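Local atomic coordinates of uncharacterized protein (Peptoclostridium difficile 630, PDB entry 4YCS), a protein that is uncharacterized, but is a putative lipoprotein that probably binds a small solute, as do PnrA-like substrate-binding proteins of ABC transporters. Residues Ile70-Arg75 and Ala93-Glu98. Residues are numbered along the deposited sequence; the frame is centred on the assembly and turned at random.
Sequences IAVGAR and AIIDYE
Ile70-Val72 and Ala93-Ile95 pair as adjacent parallel strands, the two strands of a beta-alpha-beta unit crossed over by helix 77-84. Ala71 carries the register. Ala71 N donates to Ala93 O at 2.9 Å, almost straight at hydrogen, and Ala71 O accepts from Ile95 N at 2.9 Å. Ile94 CA also brings a C-H to Ala71 O. A third bond, Gly73 N to Ile95 O at 3.0 Å, is more bent (136°) and closes the pairing where the strands end. Gly73 has backbone angles at which a CB would press on the preceding carbonyl oxygen.

On one face, Ile95 CD1 touches two methyls of the neighbouring strand, 3.8 Å from Ile70 CG2 and 3.8 Å from Val72 CG2. CG1 of Ile95 is anti to its carbonyl carbon (chi1 -63°), beside the backbone N, and carries CD1 across to that strand. Strand 8-15 and helix 22-38 cover Val72 on this face. On the other face, Ile94 runs along the neighbouring backbone, with CD1 3.8 Å from Gly73 O.

Past the strands, Ala74 CB meets the Tyr97 ring obliquely at CD2, 4.1 Å away. A water links the two loops: it accepts from Ala74 N and donates to Asp96 OD2, each at 2.7 Å. Asp96 OD1 holds a glycerol, probably from the crystallisation liquor, which may mark a pocket. Arg75 forms salt bridges with Asp15 and Glu17. Central parallel strands opening into loops at their C-terminal ends are characteristic of the Rossmann-like alpha/beta lobes of periplasmic-binding-protein folds, whose ligands bind near such loops.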
# COMPACT_ATOMS: atom_id res chain seq x y z
N ILE A 70 1.68 0.96 1.22
CA ILE A 70 0.73 0.26 0.34
C ILE A 70 -0.73 0.49 0.81
O ILE A 70 -1.10 0.14 1.92
CB ILE A 70 0.98 -1.23 0.29
CG1 ILE A 70 2.46 -1.52 -0.01
CG2 ILE A 70 0.04 -1.83 -0.78
CD1 ILE A 70 2.87 -2.97 0.01
N ALA A 71 -1.53 1.08 -0.06
CA ALA A 71 -2.95 1.33 0.18
C ALA A 71 -3.78 0.26 -0.58
O ALA A 71 -3.58 0.06 -1.77
CB ALA A 71 -3.31 2.70 -0.31
N VAL A 72 -4.67 -0.41 0.13
CA VAL A 72 -5.46 -1.49 -0.44
C VAL A 72 -6.92 -1.07 -0.68
O VAL A 72 -7.75 -1.02 0.25
CB VAL A 72 -5.43 -2.70 0.47
CG1 VAL A 72 -6.14 -3.88 -0.19
CG2 VAL A 72 -3.98 -3.05 0.79
N GLY A 73 -7.24 -0.78 -1.94
CA GLY A 73 -8.64 -0.47 -2.32
C GLY A 73 -8.78 0.84 -3.04
O GLY A 73 -8.03 1.76 -2.80
N ALA A 74 -9.77 0.92 -3.94
CA ALA A 74 -10.05 2.09 -4.75
C ALA A 74 -10.49 3.29 -3.90
O ALA A 74 -10.32 4.43 -4.33
CB ALA A 74 -11.12 1.78 -5.79
N ARG A 75 -11.01 3.06 -2.71
CA ARG A 75 -11.39 4.20 -1.85
C ARG A 75 -10.19 5.04 -1.40
O ARG A 75 -10.37 6.18 -0.96
CB ARG A 75 -12.20 3.76 -0.65
CG ARG A 75 -13.61 3.31 -1.00
CD ARG A 75 -14.60 3.72 0.08
NE ARG A 75 -14.29 3.14 1.39
CZ ARG A 75 -14.84 3.55 2.53
NH1 ARG A 75 -15.75 4.51 2.52
NH2 ARG A 75 -14.50 2.98 3.70
N ALA A 93 2.19 2.50 -3.21
CA ALA A 93 1.53 1.52 -4.08
C ALA A 93 0.06 1.52 -3.75
O ALA A 93 -0.31 1.74 -2.60
CB ALA A 93 2.10 0.13 -3.92
N ILE A 94 -0.80 1.35 -4.77
CA ILE A 94 -2.20 1.21 -4.53
C ILE A 94 -2.71 -0.05 -5.23
O ILE A 94 -2.31 -0.32 -6.38
CB ILE A 94 -2.97 2.46 -4.94
CG1 ILE A 94 -4.42 2.33 -4.47
CG2 ILE A 94 -2.81 2.76 -6.45
CD1 ILE A 94 -5.22 3.63 -4.59
N ILE A 95 -3.50 -0.84 -4.50
CA ILE A 95 -4.08 -2.08 -5.01
C ILE A 95 -5.54 -1.86 -5.47
O ILE A 95 -6.38 -1.37 -4.73
CB ILE A 95 -4.00 -3.18 -4.00
CG1 ILE A 95 -2.53 -3.48 -3.69
CG2 ILE A 95 -4.70 -4.44 -4.51
CD1 ILE A 95 -2.36 -4.26 -2.41
N ASP A 96 -5.80 -2.25 -6.73
CA ASP A 96 -7.15 -2.24 -7.35
C ASP A 96 -7.56 -0.86 -7.84
O ASP A 96 -8.72 -0.48 -7.75
CB ASP A 96 -8.19 -2.83 -6.38
CG ASP A 96 -9.52 -3.24 -7.09
OD1 ASP A 96 -9.49 -3.68 -8.28
OD2 ASP A 96 -10.58 -3.12 -6.43
N TYR A 97 -6.60 -0.11 -8.36
CA TYR A 97 -6.89 1.22 -8.93
C TYR A 97 -5.76 1.70 -9.85
O TYR A 97 -4.56 1.60 -9.52
CB TYR A 97 -7.16 2.26 -7.83
CG TYR A 97 -7.60 3.58 -8.40
CD1 TYR A 97 -6.68 4.56 -8.73
CD2 TYR A 97 -8.95 3.82 -8.66
CE1 TYR A 97 -7.09 5.76 -9.29
CE2 TYR A 97 -9.37 5.02 -9.21
CZ TYR A 97 -8.44 5.97 -9.53
OH TYR A 97 -8.86 7.13 -10.06
N GLU A 98 -6.15 2.24 -10.99
CA GLU A 98 -5.22 2.81 -11.94
C GLU A 98 -5.62 4.25 -12.18
O GLU A 98 -6.77 4.52 -12.47
CB GLU A 98 -5.21 2.02 -13.25
CG GLU A 98 -4.22 0.85 -13.23
CD GLU A 98 -4.31 -0.04 -14.46
OE1 GLU A 98 -4.16 0.45 -15.60
OE2 GLU A 98 -4.53 -1.26 -14.28
O HOH W 1 -11.06 -1.39 -4.45